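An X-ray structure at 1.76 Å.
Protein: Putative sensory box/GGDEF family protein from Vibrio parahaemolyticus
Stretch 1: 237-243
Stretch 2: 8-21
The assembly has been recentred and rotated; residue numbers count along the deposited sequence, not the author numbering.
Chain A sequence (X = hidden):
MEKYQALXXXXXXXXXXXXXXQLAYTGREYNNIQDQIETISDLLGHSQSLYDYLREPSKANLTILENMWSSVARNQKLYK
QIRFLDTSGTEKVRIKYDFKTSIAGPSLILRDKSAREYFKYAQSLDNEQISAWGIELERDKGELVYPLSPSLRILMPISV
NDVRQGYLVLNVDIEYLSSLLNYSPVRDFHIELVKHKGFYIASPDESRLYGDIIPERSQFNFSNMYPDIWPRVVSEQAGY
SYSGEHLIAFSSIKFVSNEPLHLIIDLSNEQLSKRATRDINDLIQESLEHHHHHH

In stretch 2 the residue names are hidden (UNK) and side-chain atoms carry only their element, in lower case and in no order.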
ATOM      1  N   GLN A 237       5.348  10.592  16.655  1.00 21.94           N
ATOM      2  CA  GLN A 237       6.003  11.891  16.379  1.00 24.03           C
ATOM      3  C   GLN A 237       7.134  11.742  15.425  1.00 22.39           C
ATOM      4  O   GLN A 237       7.728  10.697  15.287  1.00 23.98           O
ATOM      5  CB  GLN A 237       6.563  12.497  17.680  1.00 26.61           C
ATOM      6  CG  GLN A 237       5.525  12.495  18.708  1.00 31.35           C
ATOM      7  CD  GLN A 237       4.129  12.934  18.208  1.00 39.80           C
ATOM      8  OE1 GLN A 237       3.186  12.124  18.136  1.00 41.26           O
ATOM      9  NE2 GLN A 237       3.988  14.228  17.890  1.00 42.80           N
ATOM     10  N   ALA A 238       7.473  12.801  14.724  1.00 21.23           N
ATOM     11  CA  ALA A 238       8.662  12.743  13.930  1.00 19.14           C
ATOM     12  C   ALA A 238       9.912  13.062  14.723  1.00 22.58           C
ATOM     13  O   ALA A 238       9.963  14.080  15.465  1.00 25.51           O
ATOM     14  CB  ALA A 238       8.564  13.717  12.772  1.00 21.40           C
ATOM     15  N   GLY A 239      10.947  12.324  14.485  1.00 20.97           N
ATOM     16  CA  GLY A 239      12.158  12.530  15.345  1.00 21.16           C
ATOM     17  C   GLY A 239      13.303  11.701  14.870  1.00 20.96           C
ATOM     18  O   GLY A 239      13.264  11.063  13.798  1.00 19.70           O
ATOM     19  N   TYR A 240      14.372  11.630  15.648  1.00 19.75           N
ATOM     20  CA  TYR A 240      15.359  10.677  15.253  1.00 20.51           C
ATOM     21  C   TYR A 240      16.077  10.197  16.525  1.00 22.52           C
ATOM     22  O   TYR A 240      15.911  10.789  17.621  1.00 21.55           O
ATOM     23  CB  TYR A 240      16.343  11.308  14.316  1.00 18.55           C
ATOM     24  CG  TYR A 240      17.193  12.410  14.980  1.00 22.64           C
ATOM     25  CD1 TYR A 240      18.416  12.110  15.610  1.00 26.12           C
ATOM     26  CD2 TYR A 240      16.819  13.749  14.824  1.00 23.61           C
ATOM     27  CE1 TYR A 240      19.190  13.203  16.217  1.00 24.43           C
ATOM     28  CE2 TYR A 240      17.584  14.806  15.357  1.00 29.59           C
ATOM     29  CZ  TYR A 240      18.741  14.519  16.044  1.00 29.58           C
ATOM     30  OH  TYR A 240      19.472  15.646  16.481  1.00 32.46           O
ATOM     31  N   SER A 241      16.790   9.105  16.363  1.00 21.60           N
ATOM     32  CA  SER A 241      17.643   8.559  17.408  1.00 23.86           C
ATOM     33  C   SER A 241      18.910   8.004  16.813  1.00 25.36           C
ATOM     34  O   SER A 241      18.920   7.512  15.722  1.00 24.70           O
ATOM     35  CB  SER A 241      16.876   7.482  18.187  1.00 24.20           C
ATOM     36  OG  SER A 241      17.545   7.214  19.399  1.00 33.54           O
ATOM     37  N   TYR A 242      20.035   8.079  17.546  1.00 26.15           N
ATOM     38  CA  TYR A 242      21.285   7.580  17.022  1.00 27.31           C
ATOM     39  C   TYR A 242      21.886   6.757  18.144  1.00 29.40           C
ATOM     40  O   TYR A 242      22.097   7.303  19.272  1.00 29.19           O
ATOM     41  CB  TYR A 242      22.227   8.751  16.701  1.00 28.63           C
ATOM     42  CG  TYR A 242      23.607   8.295  16.260  1.00 30.31           C
ATOM     43  CD1 TYR A 242      23.770   7.519  15.115  1.00 28.35           C
ATOM     44  CD2 TYR A 242      24.749   8.650  16.978  1.00 33.71           C
ATOM     45  CE1 TYR A 242      25.002   7.129  14.675  1.00 30.33           C
ATOM     46  CE2 TYR A 242      26.031   8.243  16.548  1.00 33.52           C
ATOM     47  CZ  TYR A 242      26.149   7.481  15.423  1.00 35.05           C
ATOM     48  OH  TYR A 242      27.377   7.023  14.981  1.00 37.81           O
ATOM     49  N   SER A 243      22.094   5.473  17.864  1.00 27.84           N
ATOM     50  CA  SER A 243      22.517   4.445  18.823  1.00 30.31           C
ATOM     51  C   SER A 243      24.046   4.266  18.845  1.00 32.01           C
ATOM     52  O   SER A 243      24.514   3.354  19.475  1.00 33.83           O
ATOM     53  CB  SER A 243      21.920   3.071  18.384  1.00 31.42           C
ATOM     54  OG  SER A 243      22.519   2.662  17.138  1.00 27.92           O
ATOM     55  N   UNK A   8      31.661  13.812  13.012  1.00 51.85           N
ATOM     56  CA  UNK A   8      30.389  13.041  13.042  1.00 51.31           C
ATOM     57  C   UNK A   8      29.294  13.795  13.810  1.00 50.32           C
ATOM     58  O   UNK A   8      28.513  14.507  13.187  1.00 50.44           O
ATOM     59  c   UNK A   8      30.728  10.525  12.417  1.00 50.95           C
ATOM     60  c   UNK A   8      30.575  11.594  13.516  1.00 50.81           C
ATOM     61  c   UNK A   8      30.068   9.251  12.894  1.00 50.62           C
ATOM     62  c   UNK A   8      30.202  10.910  10.993  1.00 51.80           C
ATOM     63  N   UNK A   9      29.250  13.691  15.139  1.00 49.19           N
ATOM     64  CA  UNK A   9      28.158  14.340  15.897  1.00 46.79           C
ATOM     65  C   UNK A   9      27.363  15.324  15.017  1.00 45.65           C
ATOM     66  O   UNK A   9      26.192  15.109  14.727  1.00 43.13           O
ATOM     67  c   UNK A   9      28.712  15.032  17.083  1.00 47.83           C
ATOM     68  N   UNK A  10      28.005  16.389  14.547  1.00 44.73           N
ATOM     69  CA  UNK A  10      27.281  17.346  13.702  1.00 45.34           C
ATOM     70  C   UNK A  10      26.787  16.794  12.380  1.00 42.99           C
ATOM     71  O   UNK A  10      25.723  17.190  11.892  1.00 41.84           O
ATOM     72  c   UNK A  10      27.640  19.697  14.539  1.00 50.70           C
ATOM     73  n   UNK A  10      27.225  20.880  14.082  1.00 54.32           N
ATOM     74  o   UNK A  10      27.669  19.419  15.748  1.00 53.98           O
ATOM     75  c   UNK A  10      28.034  18.667  13.499  1.00 46.29           C
ATOM     76  N   UNK A  11      27.560  15.906  11.783  1.00 40.99           N
ATOM     77  CA  UNK A  11      27.100  15.286  10.546  1.00 40.01           C
ATOM     78  C   UNK A  11      25.941  14.300  10.736  1.00 36.94           C
ATOM     79  O   UNK A  11      25.000  14.267   9.951  1.00 35.42           O
ATOM     80  c   UNK A  11      29.386  15.855   9.597  1.00 46.06           C
ATOM     81  o   UNK A  11      30.577  15.576   9.429  1.00 51.65           O
ATOM     82  n   UNK A  11      28.956  17.119   9.683  1.00 49.86           N
ATOM     83  c   UNK A  11      28.310  14.758   9.768  1.00 42.02           C
ATOM     84  N   UNK A  12      25.938  13.580  11.849  1.00 33.21           N
ATOM     85  CA  UNK A  12      24.781  12.790  12.201  1.00 31.70           C
ATOM     86  C   UNK A  12      23.576  13.686  12.313  1.00 30.19           C
ATOM     87  O   UNK A  12      22.507  13.394  11.760  1.00 28.94           O
ATOM     88  c   UNK A  12      25.005  12.006  13.487  1.00 31.58           C
ATOM     89  c   UNK A  12      26.172  11.032  13.279  1.00 34.19           C
ATOM     90  c   UNK A  12      23.732  11.282  13.927  1.00 31.62           C
ATOM     91  N   UNK A  13      23.728  14.809  12.994  1.00 28.89           N
ATOM     92  CA  UNK A  13      22.591  15.654  13.229  1.00 27.33           C
ATOM     93  C   UNK A  13      22.100  16.290  11.940  1.00 27.01           C
ATOM     94  O   UNK A  13      20.911  16.533  11.755  1.00 26.91           O
ATOM     95  c   UNK A  13      23.090  16.098  15.658  1.00 27.85           C
ATOM     96  c   UNK A  13      23.556  17.052  16.743  1.00 31.19           C
ATOM     97  o   UNK A  13      23.464  18.271  16.465  1.00 31.03           O
ATOM     98  c   UNK A  13      22.942  16.762  14.240  1.00 27.74           C
ATOM     99  o   UNK A  13      23.996  16.559  17.835  1.00 28.43           O
ATOM    100  N   UNK A  14      23.033  16.649  11.098  1.00 25.07           N
ATOM    101  CA  UNK A  14      22.632  17.398   9.887  1.00 27.68           C
ATOM    102  C   UNK A  14      21.929  16.401   8.979  1.00 25.84           C
ATOM    103  O   UNK A  14      20.996  16.751   8.301  1.00 26.12           O
ATOM    104  c   UNK A  14      24.421  19.200   9.902  1.00 35.79           C
ATOM    105  n   UNK A  14      25.722  19.393   9.790  1.00 39.95           N
ATOM    106  c   UNK A  14      23.841  17.949   9.181  1.00 27.85           C
ATOM    107  o   UNK A  14      23.685  19.966  10.541  1.00 40.43           O
ATOM    108  N   UNK A  15      22.392  15.165   9.010  1.00 25.28           N
ATOM    109  CA  UNK A  15      21.750  14.125   8.153  1.00 25.68           C
ATOM    110  C   UNK A  15      20.357  13.861   8.694  1.00 24.39           C
ATOM    111  O   UNK A  15      19.393  13.686   7.919  1.00 24.46           O
ATOM    112  o   UNK A  15      23.802  13.062   7.479  1.00 25.38           O
ATOM    113  c   UNK A  15      22.536  12.833   8.133  1.00 24.66           C
ATOM    114  c   UNK A  15      21.800  11.752   7.268  1.00 26.09           C
ATOM    115  N   UNK A  16      20.226  13.896  10.012  1.00 22.04           N
ATOM    116  CA  UNK A  16      18.934  13.602  10.600  1.00 21.14           C
ATOM    117  C   UNK A  16      17.949  14.696  10.233  1.00 24.05           C
ATOM    118  O   UNK A  16      16.722  14.401   9.963  1.00 21.78           O
ATOM    119  c   UNK A  16      19.079  13.449  12.120  1.00 22.45           C
ATOM    120  N   UNK A  17      18.417  15.957  10.197  1.00 23.23           N
ATOM    121  CA  UNK A  17      17.535  17.057   9.793  1.00 25.94           C
ATOM    122  C   UNK A  17      17.084  16.867   8.310  1.00 24.51           C
ATOM    123  O   UNK A  17      15.884  17.081   7.966  1.00 24.34           O
ATOM    124  c   UNK A  17      18.255  18.422   9.960  1.00 26.80           C
ATOM    125  c   UNK A  17      18.296  20.301  11.648  1.00 41.82           C
ATOM    126  c   UNK A  17      18.510  18.789  11.437  1.00 35.83           C
ATOM    127  n   UNK A  17      19.940  21.043  13.262  1.00 48.13           N
ATOM    128  c   UNK A  17      18.494  20.703  13.095  1.00 47.60           C
ATOM    129  N   UNK A  18      18.007  16.464   7.424  1.00 23.22           N
ATOM    130  CA  UNK A  18      17.617  16.281   6.015  1.00 21.66           C
ATOM    131  C   UNK A  18      16.573  15.127   5.909  1.00 21.24           C
ATOM    132  O   UNK A  18      15.602  15.189   5.171  1.00 21.10           O
ATOM    133  c   UNK A  18      18.769  15.835   5.178  1.00 22.57           C
ATOM    134  o   UNK A  18      22.268  16.653   5.185  1.00 44.44           O
ATOM    135  c   UNK A  18      19.889  16.873   5.168  1.00 27.50           C
ATOM    136  c   UNK A  18      21.193  16.298   4.631  1.00 37.62           C
ATOM    137  o   UNK A  18      21.168  15.513   3.673  1.00 37.54           O
ATOM    138  N   UNK A  19      16.837  14.083   6.648  1.00 19.58           N
ATOM    139  CA  UNK A  19      15.927  12.920   6.594  1.00 19.00           C
ATOM    140  C   UNK A  19      14.584  13.282   7.142  1.00 19.82           C
ATOM    141  O   UNK A  19      13.527  12.761   6.667  1.00 19.23           O
ATOM    142  c   UNK A  19      16.580  11.743   7.378  1.00 19.79           C
ATOM    143  N   UNK A  20      14.550  14.140   8.150  1.00 18.27           N
ATOM    144  CA  UNK A  20      13.245  14.591   8.631  1.00 19.76           C
ATOM    145  C   UNK A  20      12.491  15.359   7.530  1.00 19.34           C
ATOM    146  O   UNK A  20      11.224  15.267   7.431  1.00 19.06           O
ATOM    147  c   UNK A  20      12.419  13.643  11.524  1.00 26.23           C
ATOM    148  c   UNK A  20      13.665  14.413  11.153  1.00 20.03           C
ATOM    149  c   UNK A  20      13.341  15.345   9.967  1.00 19.86           C
ATOM    150  c   UNK A  20      14.005  15.361  12.360  1.00 25.57           C
ATOM    151  N   UNK A  21      13.214  16.195   6.777  1.00 18.89           N
ATOM    152  CA  UNK A  21      12.514  16.878   5.663  1.00 19.78           C
ATOM    153  C   UNK A  21      11.984  15.839   4.687  1.00 18.99           C
ATOM    154  O   UNK A  21      10.884  15.995   4.144  1.00 18.39           O
ATOM    155  c   UNK A  21      13.443  17.853   4.913  1.00 20.99           C
ATOM    156  c   UNK A  21      15.031  19.551   6.095  1.00 30.68           C
ATOM    157  n   UNK A  21      12.877  19.803   6.386  1.00 36.58           N
ATOM    158  c   UNK A  21      13.481  20.748   7.086  1.00 40.97           C
ATOM    159  c   UNK A  21      13.826  19.030   5.756  1.00 27.96           C
ATOM    160  n   UNK A  21      14.789  20.619   6.923  1.00 36.72           N
TER

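Position 8 carries four side-chain carbons, forked at the second, and one tip of the fork lies near the hydroxyl of Tyr242. This is Leu8, whose CD1 is 4.1 Å from Tyr242 OH. Position 9 has a single carbon, directed away from the strand: Ala9. At position 10 two carbons end in one oxygen and one nitrogen, an amide, and nothing of stretch 1 is near; the residue is Asn10. Position 11 repeats that pattern, again out of reach, and is Asn11.

Position 12 has one carbon bearing two others, the beta-branched, all-carbon side chain of valine. Val12 points toward the strand and sets CG1 over a face of the Tyr242 ring, 3.8 Å from Tyr242 CG. Position 13 shows three carbons, the third with two oxygens, a carboxylate. In Glu13 the CA-to-CB bond runs sideways, and CG comes within 3.7 Å of Tyr240 OH, a contact made by the aliphatic part of the chain. Position 14, two carbons with a terminal oxygen and nitrogen, is Asn14, remote from the strand. Position 15 has one carbon holding an oxygen and a methyl; it is Thr15, buried but without contact to stretch 1.

A lone carbon at position 16 faces the strand, identifying Ala16, and its CB lies 3.5 Å from Tyr240 CD2. Four carbons in a row ending in nitrogen at position 17 give Lys17, directed away. Position 18, three carbons with two oxygens on the third, is Glu18, which hydrogen-bonds elsewhere in the structure. Position 19 has one carbon, out of reach: Ala19. Position 20 again has four carbons forked at the second, close to three residues of the strand side. Leu20 places CD2 3.5 Å from Gly239 O and 4.1 Å from Ala238 CB, while CD1 is 4.1 Å from Tyr240 CD2. Position 21, one carbon followed by a five-membered ring with two nitrogens, is His21, beyond reach.

The contact is one of packing, with no hydrogen bond between the stretches. The helix runs roughly antiparallel to the strand, at 147°, so Val12, Ala16 and Leu20, spaced one helical turn apart, meet the strand in reverse order. Alternation along the strand turns Tyr240 and Tyr242 toward the helix and Ser241 away. Both tyrosines offer a ring face to a methyl in a CH-pi contact: Ala16 CB stands 3.6 Å from the Tyr240 ring centroid, and Val12 CG1 4.1 Å from that of Tyr242. Leu20 completes the contact at the Tyr240 ring edge.

Stretch 2 (8-21) LANNVENTAKEALH
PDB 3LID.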